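Local coordinates for sister chromatid cohesion protein (Chaetomium thermophilum, PDB 5T8V) that is thought to load cohesin onto chromatin as a member of the SCC2/Nipped-B family, represented by its C-terminal fragment, at residues 313-318 with 419-424; 348-353 with 565-570; 359-364 with 543-548; 494-499 with 601-606; 512-517 with 535-540. One frame throughout, in Å; residues are numbered along the deposited sequence.

In the fold
All five contacts lie on the same side of the centre of this elongated, mostly helical chain. Contacts 1, 3 and 5 are buried. Contacts 2 and 4 lie at the surface. Helix 527-550 supplies one segment to both contact 3 and contact 5, and its side chains also touch contacts 1 and 2. Contact 5 is purely apolar, and contact 3 is apolar with polar groups at one side. Contact 1 adds one hydrogen bond from a buried backbone N-H. At the surface, contact 2 combines ring packing with a salt bridge, while contact 4 has no hydrogen bond between its segments. Contact 2 touches contacts 3 and 5, and contact 1 touches contact 5.

Contact 1: residues 313-318 with 419-424; sequences LVQTSA and PDWPAA
The flat carboxamide of Gln315 lies against the turn formed by Trp421, Pro422 and Ala423. The Gln315 side chain crosses that of Pro422 at about a right angle. CD of Gln315 is 3.6 Å from CD of Pro422. OE1 of Gln315 accepts a hydrogen bond of 3.0 Å from N of Ala423. The N-H points at the oxygen with an angle of 153°, and the donor is tilted 28° from the carboxamide plane. The same OE1 approaches CE3 of the Trp421 indole obliquely, at 4.1 Å. Beyond CG the Gln315 chain is extended, with chi2 at -159°, which carries CD out to the proline. Next to the amide, the packing is apolar. CG1 of Val314 touches CB of Ala423 at 3.6 Å. CB of Ala423 also meets CG of Gln315 at 3.8 Å. One buried backbone N-H is thus satisfied by a side chain from the other segment. The contact joins the end of helix 305-315 to the start of helix 423-440. The Trp421 side chain packs on Ala308, Met311 and Arg312 of helix 305-315. Helix 527-550 covers another side, with Ala532 on Gln315 and Phe535 on Pro422.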
# COMPACT_ATOMS: atom_id res chain seq x y z
N LEU A 313 -15.06 7.48 35.77
CA LEU A 313 -14.00 7.57 36.76
C LEU A 313 -12.94 8.57 36.34
O LEU A 313 -12.39 9.30 37.18
CB LEU A 313 -13.36 6.19 36.99
CG LEU A 313 -14.26 5.08 37.53
CD1 LEU A 313 -13.43 3.84 37.81
CD2 LEU A 313 -15.00 5.52 38.78
N VAL A 314 -12.64 8.63 35.04
CA VAL A 314 -11.68 9.62 34.57
C VAL A 314 -12.21 11.04 34.76
O VAL A 314 -11.43 11.97 34.98
CB VAL A 314 -11.29 9.35 33.11
CG1 VAL A 314 -10.37 10.45 32.58
CG2 VAL A 314 -10.62 7.99 32.99
N GLN A 315 -13.53 11.24 34.68
CA GLN A 315 -14.08 12.58 34.78
C GLN A 315 -14.44 12.98 36.21
O GLN A 315 -14.73 14.16 36.45
CB GLN A 315 -15.33 12.74 33.91
CG GLN A 315 -15.42 11.78 32.75
CD GLN A 315 -16.35 12.25 31.65
OE1 GLN A 315 -16.05 12.09 30.46
NE2 GLN A 315 -17.49 12.82 32.03
N THR A 316 -14.43 12.04 37.16
CA THR A 316 -14.63 12.41 38.56
C THR A 316 -13.49 13.24 39.11
O THR A 316 -13.60 13.75 40.24
CB THR A 316 -14.82 11.17 39.43
OG1 THR A 316 -13.71 10.27 39.25
CG2 THR A 316 -16.12 10.46 39.10
N SER A 317 -12.39 13.40 38.36
CA SER A 317 -11.23 14.12 38.86
C SER A 317 -11.61 15.48 39.44
O SER A 317 -11.12 15.87 40.50
CB SER A 317 -10.21 14.29 37.72
OG SER A 317 -9.88 13.04 37.16
N ALA A 318 -12.49 16.20 38.75
CA ALA A 318 -12.98 17.48 39.26
C ALA A 318 -14.01 17.33 40.36
O ALA A 318 -14.49 18.34 40.88
CB ALA A 318 -13.57 18.30 38.11
N PRO A 419 -19.92 15.59 23.86
CA PRO A 419 -19.58 16.45 25.00
C PRO A 419 -19.93 15.84 26.35
O PRO A 419 -19.41 16.30 27.37
CB PRO A 419 -20.38 17.73 24.74
CG PRO A 419 -21.47 17.32 23.82
CD PRO A 419 -20.91 16.22 22.97
N ASP A 420 -20.79 14.82 26.38
CA ASP A 420 -21.08 14.12 27.63
C ASP A 420 -19.89 13.31 28.12
O ASP A 420 -19.89 12.90 29.29
CB ASP A 420 -22.27 13.17 27.44
CG ASP A 420 -23.58 13.91 27.27
OD1 ASP A 420 -23.55 15.12 26.98
OD2 ASP A 420 -24.64 13.27 27.43
N TRP A 421 -18.90 13.08 27.27
CA TRP A 421 -17.82 12.12 27.57
C TRP A 421 -16.48 12.73 27.19
O TRP A 421 -15.78 12.22 26.30
CB TRP A 421 -18.08 10.81 26.83
CG TRP A 421 -19.33 10.13 27.26
CD1 TRP A 421 -20.52 10.10 26.61
CD2 TRP A 421 -19.52 9.38 28.47
NE1 TRP A 421 -21.44 9.38 27.33
CE2 TRP A 421 -20.85 8.93 28.48
CE3 TRP A 421 -18.69 9.05 29.55
CZ2 TRP A 421 -21.38 8.16 29.51
CZ3 TRP A 421 -19.21 8.29 30.58
CH2 TRP A 421 -20.54 7.85 30.55
N PRO A 422 -16.07 13.81 27.86
CA PRO A 422 -14.78 14.43 27.54
C PRO A 422 -13.57 13.57 27.86
O PRO A 422 -12.46 13.92 27.43
CB PRO A 422 -14.79 15.72 28.38
CG PRO A 422 -15.77 15.46 29.47
CD PRO A 422 -16.82 14.57 28.88
N ALA A 423 -13.73 12.47 28.60
CA ALA A 423 -12.60 11.60 28.88
C ALA A 423 -12.20 10.74 27.69
O ALA A 423 -11.12 10.13 27.73
CB ALA A 423 -12.92 10.70 30.07
N ALA A 424 -13.03 10.67 26.65
CA ALA A 424 -12.66 9.92 25.46
C ALA A 424 -11.40 10.49 24.82
O ALA A 424 -10.47 9.75 24.47
CB ALA A 424 -13.81 9.93 24.45

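Contact 2: residues 348-353 with 565-570; sequences QSEAQG and LAYRLR
The N-terminal end of helix 350-355, with Ser349 at its N-cap, lies over the ring of Tyr567 in helix 556-574. OG of Ser349 caps the helix by accepting from N of Gln352 at 3.3 Å. One face of the Tyr567 ring carries this backbone. N of Glu350 sits over the ring centre, 3.8 Å above the plane, and C of Ser349 lies toward the rim. CB of Glu350 touches CD2 of Tyr567 at 3.8 Å. Beyond the ring, Glu350 runs out in an extended chain to Arg568. OE2 of Glu350 receives NH2 of Arg568 at 2.7 Å, on its syn side and in the guanidinium plane. NE of Arg568 adds a weak bond of 3.1 Å to the same OE2. Both bonds use this one oxygen; with the planes 70° apart, the groups form no flat two-oxygen pair. An alanine in place of Tyr567 would probably deprive the capped helix start of the ring face on which its backbone lies. Arg568 also makes a cation-pi contact with Trp506. Helix 556-574 is held on other sides by helix 357-391, through Ala566, and by helix 527-550, through Leu565 and Leu569.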
# COMPACT_ATOMS: atom_id res chain seq x y z
N GLN A 348 -10.36 39.00 44.61
CA GLN A 348 -11.71 38.65 45.04
C GLN A 348 -12.77 39.43 44.27
O GLN A 348 -13.95 39.37 44.64
CB GLN A 348 -11.90 38.88 46.54
CG GLN A 348 -11.08 37.95 47.43
CD GLN A 348 -9.63 38.39 47.58
OE1 GLN A 348 -9.24 39.46 47.10
NE2 GLN A 348 -8.83 37.57 48.24
N SER A 349 -12.40 40.14 43.20
CA SER A 349 -13.34 40.93 42.42
C SER A 349 -13.02 40.76 40.95
O SER A 349 -11.85 40.65 40.56
CB SER A 349 -13.26 42.42 42.81
OG SER A 349 -11.95 42.92 42.65
N GLU A 350 -14.07 40.74 40.12
CA GLU A 350 -13.87 40.55 38.68
C GLU A 350 -13.07 41.70 38.08
O GLU A 350 -12.39 41.51 37.06
CB GLU A 350 -15.21 40.41 37.97
CG GLU A 350 -15.10 40.37 36.45
CD GLU A 350 -16.35 39.84 35.78
OE1 GLU A 350 -17.17 39.19 36.46
OE2 GLU A 350 -16.51 40.08 34.56
N ALA A 351 -13.14 42.89 38.68
CA ALA A 351 -12.40 44.03 38.15
C ALA A 351 -10.92 43.94 38.49
O ALA A 351 -10.07 44.23 37.65
CB ALA A 351 -12.99 45.33 38.69
N GLN A 352 -10.60 43.53 39.72
CA GLN A 352 -9.20 43.40 40.11
C GLN A 352 -8.46 42.37 39.27
O GLN A 352 -7.24 42.45 39.15
CB GLN A 352 -9.10 43.03 41.60
CG GLN A 352 -7.68 43.01 42.15
CD GLN A 352 -7.60 42.45 43.56
OE1 GLN A 352 -8.60 42.41 44.28
NE2 GLN A 352 -6.41 42.01 43.95
N GLY A 353 -9.19 41.42 38.68
CA GLY A 353 -8.54 40.42 37.85
C GLY A 353 -8.22 40.90 36.45
O GLY A 353 -7.31 40.38 35.81
N LEU A 565 -11.58 36.20 32.37
CA LEU A 565 -11.82 34.77 32.21
C LEU A 565 -11.17 33.97 33.32
O LEU A 565 -11.72 32.96 33.78
CB LEU A 565 -11.31 34.30 30.85
CG LEU A 565 -12.12 34.73 29.62
CD1 LEU A 565 -11.32 34.48 28.35
CD2 LEU A 565 -13.44 33.99 29.58
N ALA A 566 -9.99 34.40 33.78
CA ALA A 566 -9.31 33.69 34.86
C ALA A 566 -10.14 33.73 36.14
O ALA A 566 -10.40 32.69 36.76
CB ALA A 566 -7.92 34.29 35.08
N TYR A 567 -10.56 34.93 36.55
CA TYR A 567 -11.41 35.04 37.73
C TYR A 567 -12.67 34.21 37.58
O TYR A 567 -13.00 33.38 38.44
CB TYR A 567 -11.76 36.51 37.98
CG TYR A 567 -12.79 36.71 39.07
CD1 TYR A 567 -12.41 36.76 40.41
CD2 TYR A 567 -14.14 36.84 38.77
CE1 TYR A 567 -13.35 36.94 41.41
CE2 TYR A 567 -15.08 37.02 39.76
CZ TYR A 567 -14.68 37.07 41.08
OH TYR A 567 -15.62 37.25 42.07
N ARG A 568 -13.40 34.41 36.48
CA ARG A 568 -14.65 33.69 36.25
C ARG A 568 -14.45 32.19 36.38
O ARG A 568 -15.15 31.52 37.15
CB ARG A 568 -15.21 34.04 34.88
CG ARG A 568 -15.64 35.49 34.75
CD ARG A 568 -15.92 35.87 33.30
NE ARG A 568 -16.16 37.30 33.16
CZ ARG A 568 -16.26 37.93 31.99
NH1 ARG A 568 -16.14 37.26 30.85
NH2 ARG A 568 -16.47 39.24 31.96
N LEU A 569 -13.50 31.63 35.62
CA LEU A 569 -13.30 30.19 35.64
C LEU A 569 -12.85 29.70 37.01
O LEU A 569 -13.19 28.57 37.40
CB LEU A 569 -12.27 29.78 34.58
CG LEU A 569 -12.87 29.37 33.23
CD1 LEU A 569 -13.66 28.07 33.35
CD2 LEU A 569 -13.75 30.48 32.66
N ARG A 570 -12.10 30.51 37.76
CA ARG A 570 -11.76 30.13 39.12
C ARG A 570 -13.01 29.98 39.98
O ARG A 570 -13.22 28.96 40.64
CB ARG A 570 -10.80 31.16 39.72
CG ARG A 570 -10.08 30.70 40.98
CD ARG A 570 -10.48 31.53 42.18
NE ARG A 570 -10.16 32.95 42.01
CZ ARG A 570 -10.56 33.91 42.83
NH1 ARG A 570 -11.31 33.63 43.89
NH2 ARG A 570 -10.22 35.17 42.58

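Contact 3: residues 359-364 with 543-548; sequences TAIRDL and KICTCY
Ile361 packs tightly against Tyr548, Ile544 and Cys545, and Leu364 joins it, while the side of Arg362 is looser. CG1 of Ile361 lies over one face of the Tyr548 ring, displaced toward the rim on the CG side. It is 3.7 Å from the centroid and 19° off the normal, a CH-pi contact. CG of Tyr548 is anti to its backbone N (chi1 177°), which sets CG toward Ile361, 3.5 Å from CG1 of Ile361. CG2 of Ile361 is 3.6 Å from CD1 of Tyr548. Beside the ring, CD1 of Ile361 touches CG2 of Ile544 at 3.7 Å. SG of Cys545 packs on CG of Leu364 at 3.5 Å. Leu364 and Ile544 cross at about a right angle. The looser side is polar. NH2 of Arg362 only approaches CD1 of Tyr548, at 4.5 Å, and forms its salt bridge with Asp549. OH of Tyr548 is hydrogen-bonded to ND1 of His357. An alanine at Tyr548 would probably leave Ile361 without its ring cover and His357 without this partner. The segment axes are 9.4 Å apart and cross at -136°. This is apolar helix-helix packing between helix 357-391 and helix 527-550, within an alpha-helical fragment described as built of HEAT repeats.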
# COMPACT_ATOMS: atom_id res chain seq x y z
N THR A 359 -1.81 37.82 37.86
CA THR A 359 -2.10 37.14 39.12
C THR A 359 -3.35 36.28 39.00
O THR A 359 -3.40 35.17 39.52
CB THR A 359 -2.26 38.15 40.24
OG1 THR A 359 -1.12 39.02 40.28
CG2 THR A 359 -2.39 37.44 41.59
N ALA A 360 -4.38 36.79 38.31
CA ALA A 360 -5.58 35.98 38.08
C ALA A 360 -5.22 34.69 37.35
O ALA A 360 -5.67 33.60 37.72
CB ALA A 360 -6.60 36.79 37.28
N ILE A 361 -4.40 34.80 36.30
CA ILE A 361 -3.97 33.63 35.56
C ILE A 361 -3.22 32.66 36.47
O ILE A 361 -3.41 31.45 36.39
CB ILE A 361 -3.10 34.05 34.36
CG1 ILE A 361 -3.95 34.79 33.33
CG2 ILE A 361 -2.39 32.83 33.73
CD1 ILE A 361 -4.89 33.91 32.52
N ARG A 362 -2.36 33.19 37.35
CA ARG A 362 -1.56 32.30 38.19
C ARG A 362 -2.43 31.58 39.21
O ARG A 362 -2.25 30.38 39.46
CB ARG A 362 -0.44 33.10 38.86
CG ARG A 362 0.82 32.29 39.19
CD ARG A 362 1.32 31.50 37.99
NE ARG A 362 1.31 32.30 36.76
CZ ARG A 362 1.17 31.80 35.54
NH1 ARG A 362 1.00 30.49 35.35
NH2 ARG A 362 1.18 32.61 34.49
N ASP A 363 -3.38 32.30 39.82
CA ASP A 363 -4.36 31.66 40.69
C ASP A 363 -5.08 30.54 39.96
O ASP A 363 -5.13 29.39 40.43
CB ASP A 363 -5.37 32.70 41.18
CG ASP A 363 -4.76 33.68 42.17
OD1 ASP A 363 -3.54 33.63 42.39
OD2 ASP A 363 -5.52 34.51 42.71
N LEU A 364 -5.64 30.85 38.78
CA LEU A 364 -6.34 29.83 38.02
C LEU A 364 -5.44 28.64 37.75
O LEU A 364 -5.88 27.48 37.80
CB LEU A 364 -6.87 30.40 36.71
CG LEU A 364 -7.53 29.37 35.78
CD1 LEU A 364 -8.65 28.63 36.49
CD2 LEU A 364 -8.05 30.05 34.54
N LYS A 543 -6.84 25.86 29.49
CA LYS A 543 -6.56 26.45 28.18
C LYS A 543 -6.43 27.96 28.27
O LYS A 543 -5.63 28.55 27.54
CB LYS A 543 -7.65 26.06 27.18
CG LYS A 543 -7.58 24.61 26.74
CD LYS A 543 -6.34 24.33 25.89
CE LYS A 543 -6.22 22.87 25.52
NZ LYS A 543 -4.97 22.59 24.75
N ILE A 544 -7.20 28.60 29.15
CA ILE A 544 -6.98 30.02 29.42
C ILE A 544 -5.55 30.26 29.86
O ILE A 544 -4.84 31.12 29.32
CB ILE A 544 -7.99 30.53 30.46
CG1 ILE A 544 -9.40 30.52 29.88
CG2 ILE A 544 -7.63 31.93 30.94
CD1 ILE A 544 -10.49 30.56 30.92
N CYS A 545 -5.09 29.49 30.85
CA CYS A 545 -3.73 29.67 31.36
C CYS A 545 -2.70 29.46 30.25
O CYS A 545 -1.76 30.25 30.11
CB CYS A 545 -3.48 28.71 32.52
SG CYS A 545 -4.50 29.05 33.97
N THR A 546 -2.85 28.40 29.46
CA THR A 546 -1.89 28.14 28.39
C THR A 546 -1.89 29.28 27.38
O THR A 546 -0.82 29.72 26.92
CB THR A 546 -2.21 26.81 27.70
OG1 THR A 546 -1.97 25.74 28.62
CG2 THR A 546 -1.34 26.61 26.46
N CYS A 547 -3.07 29.76 27.01
CA CYS A 547 -3.17 30.88 26.08
C CYS A 547 -2.41 32.09 26.60
O CYS A 547 -1.58 32.68 25.90
CB CYS A 547 -4.64 31.22 25.83
SG CYS A 547 -4.94 32.78 24.96
N TYR A 548 -2.67 32.47 27.86
CA TYR A 548 -2.01 33.65 28.41
C TYR A 548 -0.50 33.45 28.52
O TYR A 548 0.27 34.38 28.26
CB TYR A 548 -2.61 33.98 29.78
CG TYR A 548 -1.95 35.14 30.48
CD1 TYR A 548 -0.81 34.97 31.25
CD2 TYR A 548 -2.49 36.42 30.39
CE1 TYR A 548 -0.21 36.03 31.89
CE2 TYR A 548 -1.90 37.49 31.04
CZ TYR A 548 -0.76 37.29 31.79
OH TYR A 548 -0.16 38.34 32.44

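Contact 4: residues 494-499 with 601-606; sequences LELKSR and LLRSQF
Leu494 and Leu602 touch by single methyl groups, CD2 of Leu494 lying 3.9 Å from CD1 of Leu602. The two side chains cross obliquely. In Leu602, CD1 is anti to CA (chi2 177°), so this methyl stands at the far end of the chain, where the other leucine meets it. Leu602 also packs on Leu466 and Arg467 of helix 446-474, and Leu494 on Arg471 of the same helix. Leu602 and Arg603 lie at the end of helix 590-602. The larger share of the contact belongs to Arg603. Its chain is bent twice, at chi2 (-57°) and chi3 (-59°), which fold CD and NE round instead of extending them. The guanidinium then comes edge-on to the loop between helix 481-494 and helix 500-503. NH1 of Arg603 lies 3.6 Å from CA of Leu496, which sits in the guanidinium plane. The same NH1 is 4.0 Å from CD2 of Leu496. O of Glu495 is also near the guanidinium plane, 3.9 Å from NH1 of Arg603. O of Lys497 is equally far but oblique, and neither makes a hydrogen bond. Glu608 offers NE of Arg603 only a long, weak ion pair. Glu495, Leu496 and Ser498 are poorly ordered. This is consistent with a light surface contact: one methyl pair, guanidinium packing on Leu496, and probably some attraction to the carbonyl oxygens of Glu495 and Lys497.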
# COMPACT_ATOMS: atom_id res chain seq x y z
N LEU A 494 -9.82 24.18 11.17
CA LEU A 494 -9.48 23.10 10.26
C LEU A 494 -8.06 23.26 9.74
O LEU A 494 -7.25 22.33 9.80
CB LEU A 494 -10.49 23.04 9.11
CG LEU A 494 -11.83 22.41 9.52
CD1 LEU A 494 -12.90 22.69 8.48
CD2 LEU A 494 -11.66 20.91 9.72
N GLU A 495 -7.74 24.44 9.21
CA GLU A 495 -6.34 24.83 9.09
C GLU A 495 -5.77 25.08 10.48
O GLU A 495 -6.50 25.29 11.46
CB GLU A 495 -6.21 26.08 8.23
CG GLU A 495 -6.89 25.98 6.87
CD GLU A 495 -6.35 24.83 6.02
OE1 GLU A 495 -5.11 24.67 5.96
OE2 GLU A 495 -7.16 24.10 5.43
N LEU A 496 -4.45 25.05 10.58
CA LEU A 496 -3.81 25.20 11.89
C LEU A 496 -3.60 26.66 12.24
O LEU A 496 -2.64 27.01 12.93
CB LEU A 496 -2.48 24.45 11.92
CG LEU A 496 -2.58 22.92 11.77
CD1 LEU A 496 -1.19 22.30 11.69
CD2 LEU A 496 -3.39 22.30 12.90
N LYS A 497 -4.50 27.54 11.79
CA LYS A 497 -4.41 28.95 12.12
C LYS A 497 -4.56 29.16 13.62
O LYS A 497 -5.57 28.76 14.22
CB LYS A 497 -5.47 29.74 11.36
CG LYS A 497 -5.15 29.98 9.89
CD LYS A 497 -6.32 30.59 9.14
CE LYS A 497 -6.60 32.02 9.57
NZ LYS A 497 -5.50 32.95 9.20
N SER A 498 -3.55 29.79 14.23
CA SER A 498 -3.53 29.98 15.67
C SER A 498 -4.67 30.88 16.12
O SER A 498 -4.87 31.97 15.56
CB SER A 498 -2.19 30.58 16.10
OG SER A 498 -2.00 31.85 15.51
N ARG A 499 -5.42 30.44 17.13
CA ARG A 499 -6.45 31.28 17.74
C ARG A 499 -6.73 30.83 19.17
O ARG A 499 -7.89 30.58 19.53
CB ARG A 499 -7.73 31.24 16.91
CG ARG A 499 -7.87 32.42 15.97
CD ARG A 499 -9.15 32.35 15.17
NE ARG A 499 -9.19 33.40 14.16
CZ ARG A 499 -10.23 33.66 13.38
NH1 ARG A 499 -11.35 32.95 13.50
NH2 ARG A 499 -10.17 34.63 12.49
N LEU A 601 -12.04 19.92 20.04
CA LEU A 601 -11.24 18.71 19.84
C LEU A 601 -10.17 18.92 18.78
O LEU A 601 -9.05 18.41 18.92
CB LEU A 601 -12.15 17.54 19.46
CG LEU A 601 -12.99 16.94 20.59
CD1 LEU A 601 -13.95 15.91 20.03
CD2 LEU A 601 -12.11 16.31 21.68
N LEU A 602 -10.49 19.65 17.71
CA LEU A 602 -9.49 19.88 16.66
C LEU A 602 -8.23 20.53 17.21
O LEU A 602 -7.16 20.37 16.61
CB LEU A 602 -10.07 20.74 15.55
CG LEU A 602 -11.14 20.09 14.67
CD1 LEU A 602 -11.66 21.09 13.65
CD2 LEU A 602 -10.61 18.85 13.96
N ARG A 603 -8.33 21.24 18.32
CA ARG A 603 -7.17 21.86 18.96
C ARG A 603 -6.66 21.06 20.15
O ARG A 603 -5.77 21.54 20.86
CB ARG A 603 -7.52 23.29 19.40
CG ARG A 603 -8.15 24.14 18.31
CD ARG A 603 -7.26 24.23 17.07
NE ARG A 603 -5.95 24.80 17.38
CZ ARG A 603 -5.06 25.16 16.47
NH1 ARG A 603 -5.33 25.02 15.18
NH2 ARG A 603 -3.89 25.66 16.85
N SER A 604 -7.21 19.87 20.38
CA SER A 604 -6.70 19.01 21.44
C SER A 604 -5.41 18.34 20.99
O SER A 604 -5.13 18.21 19.79
CB SER A 604 -7.74 17.95 21.82
OG SER A 604 -7.84 16.95 20.82
N GLN A 605 -4.62 17.89 21.97
CA GLN A 605 -3.35 17.25 21.65
C GLN A 605 -3.56 15.97 20.86
O GLN A 605 -2.68 15.56 20.09
CB GLN A 605 -2.58 16.97 22.94
CG GLN A 605 -1.18 16.43 22.71
CD GLN A 605 -0.45 16.12 23.99
OE1 GLN A 605 -0.93 16.43 25.09
NE2 GLN A 605 0.71 15.48 23.87
N PHE A 606 -4.71 15.32 21.02
CA PHE A 606 -4.99 14.09 20.28
C PHE A 606 -5.16 14.37 18.79
O PHE A 606 -4.42 13.84 17.96
CB PHE A 606 -6.23 13.41 20.85
CG PHE A 606 -6.74 12.27 20.02
CD1 PHE A 606 -5.97 11.13 19.83
CD2 PHE A 606 -7.99 12.33 19.43
CE1 PHE A 606 -6.44 10.08 19.06
CE2 PHE A 606 -8.46 11.28 18.66
CZ PHE A 606 -7.69 10.16 18.48

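Contact 5: residues 512-517 with 535-540; sequences ATLEYL and FIISEW
Leu514 reaches from helix 509-520 into the face of helix 527-550 formed by Ile536, Ile537 and Trp540. Its CB points toward that helix. CG is anti to the carbonyl carbon (chi1 -78°) and meets CG2 of Ile536 at 3.8 Å. At the tip the two methyls divide their partners. CD1 of Leu514 touches CE3 of Trp540 obliquely at 3.6 Å. CD2 of Leu514 packs on CG2 of Ile536 at 3.7 Å. Both methyls also reach CG1 of Ile537, which is 3.6 Å from CD2 of Leu514. The side chains of Leu514 and Ile536 slide past each other in opposite directions, whereas Leu514 and Ile537 cross at about a right angle. One turn on, Leu517 and Ile536 meet tip to tip, with their CD1 atoms 3.7 Å apart. CG2 of Thr513 lies against CD1 of Ile536 at 4.0 Å. The two helices follow each other in the chain; their segment axes, 10.6 Å apart, run nearly antiparallel, at 166°, as in helix pairs of HEAT repeats. OG1 of Thr513 is bonded to O of Pro509, and NE1 of Trp540 to O of Val504. With no hydrogen bond between the segments, buried apolar surface alone holds them here.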
# COMPACT_ATOMS: atom_id res chain seq x y z
N ALA A 512 -20.59 27.48 24.99
CA ALA A 512 -21.74 26.83 24.36
C ALA A 512 -21.88 25.39 24.82
O ALA A 512 -22.98 24.93 25.16
CB ALA A 512 -21.62 26.90 22.84
N THR A 513 -20.77 24.65 24.83
CA THR A 513 -20.81 23.26 25.28
C THR A 513 -21.32 23.17 26.71
O THR A 513 -22.20 22.35 27.02
CB THR A 513 -19.42 22.63 25.17
OG1 THR A 513 -18.93 22.78 23.83
CG2 THR A 513 -19.46 21.15 25.51
N LEU A 514 -20.79 24.01 27.60
CA LEU A 514 -21.20 23.94 29.00
C LEU A 514 -22.66 24.34 29.18
O LEU A 514 -23.37 23.75 30.00
CB LEU A 514 -20.30 24.83 29.85
CG LEU A 514 -18.93 24.22 30.16
CD1 LEU A 514 -17.99 25.28 30.74
CD2 LEU A 514 -19.06 23.05 31.12
N GLU A 515 -23.14 25.32 28.41
CA GLU A 515 -24.54 25.72 28.52
C GLU A 515 -25.46 24.62 28.00
O GLU A 515 -26.55 24.41 28.55
CB GLU A 515 -24.77 27.03 27.76
CG GLU A 515 -24.07 28.23 28.38
CD GLU A 515 -24.65 28.62 29.73
OE1 GLU A 515 -25.71 28.07 30.11
OE2 GLU A 515 -24.04 29.47 30.41
N TYR A 516 -25.04 23.92 26.95
CA TYR A 516 -25.82 22.79 26.46
C TYR A 516 -25.90 21.70 27.52
O TYR A 516 -27.00 21.28 27.93
CB TYR A 516 -25.19 22.25 25.17
CG TYR A 516 -25.87 21.01 24.64
CD1 TYR A 516 -27.10 21.09 23.99
CD2 TYR A 516 -25.28 19.76 24.77
CE1 TYR A 516 -27.72 19.96 23.50
CE2 TYR A 516 -25.89 18.62 24.28
CZ TYR A 516 -27.11 18.73 23.64
OH TYR A 516 -27.73 17.59 23.16
N LEU A 517 -24.75 21.23 28.00
CA LEU A 517 -24.75 20.22 29.05
C LEU A 517 -25.57 20.67 30.25
O LEU A 517 -26.21 19.85 30.91
CB LEU A 517 -23.31 19.91 29.48
CG LEU A 517 -22.39 19.28 28.44
CD1 LEU A 517 -21.02 19.05 29.04
CD2 LEU A 517 -22.95 17.96 27.92
N PHE A 535 -15.32 18.61 34.53
CA PHE A 535 -14.15 18.27 33.72
C PHE A 535 -13.92 19.31 32.63
O PHE A 535 -12.82 19.86 32.51
CB PHE A 535 -14.36 16.88 33.11
CG PHE A 535 -13.13 16.30 32.46
CD1 PHE A 535 -12.82 16.58 31.15
CD2 PHE A 535 -12.31 15.43 33.16
CE1 PHE A 535 -11.71 16.03 30.55
CE2 PHE A 535 -11.20 14.88 32.57
CZ PHE A 535 -10.90 15.18 31.26
N ILE A 536 -14.95 19.60 31.84
CA ILE A 536 -14.80 20.58 30.76
C ILE A 536 -14.44 21.95 31.32
O ILE A 536 -13.64 22.68 30.73
CB ILE A 536 -16.08 20.62 29.91
CG1 ILE A 536 -16.11 19.42 28.97
CG2 ILE A 536 -16.16 21.92 29.10
CD1 ILE A 536 -17.44 19.19 28.29
N ILE A 537 -15.02 22.32 32.47
CA ILE A 537 -14.69 23.60 33.08
C ILE A 537 -13.20 23.68 33.39
O ILE A 537 -12.54 24.70 33.13
CB ILE A 537 -15.55 23.82 34.34
CG1 ILE A 537 -17.02 23.99 33.97
CG2 ILE A 537 -15.08 25.06 35.11
CD1 ILE A 537 -17.97 23.88 35.15
N SER A 538 -12.64 22.61 33.95
CA SER A 538 -11.21 22.61 34.24
C SER A 538 -10.39 22.68 32.96
O SER A 538 -9.37 23.38 32.91
CB SER A 538 -10.84 21.38 35.07
OG SER A 538 -11.27 20.19 34.45
N GLU A 539 -10.81 21.96 31.92
CA GLU A 539 -10.12 22.08 30.63
C GLU A 539 -10.13 23.52 30.14
O GLU A 539 -9.11 24.02 29.63
CB GLU A 539 -10.79 21.17 29.60
CG GLU A 539 -10.44 19.70 29.74
CD GLU A 539 -10.97 18.87 28.59
OE1 GLU A 539 -11.85 19.36 27.85
OE2 GLU A 539 -10.49 17.72 28.42
N TRP A 540 -11.26 24.20 30.28
CA TRP A 540 -11.37 25.60 29.87
C TRP A 540 -10.38 26.47 30.64
O TRP A 540 -9.62 27.24 30.05
CB TRP A 540 -12.80 26.08 30.08
CG TRP A 540 -13.12 27.42 29.48
CD1 TRP A 540 -12.30 28.21 28.74
CD2 TRP A 540 -14.37 28.12 29.58
NE1 TRP A 540 -12.96 29.36 28.36
CE2 TRP A 540 -14.23 29.32 28.87
CE3 TRP A 540 -15.59 27.84 30.20
CZ2 TRP A 540 -15.26 30.25 28.76
CZ3 TRP A 540 -16.61 28.76 30.09
CH2 TRP A 540 -16.44 29.95 29.38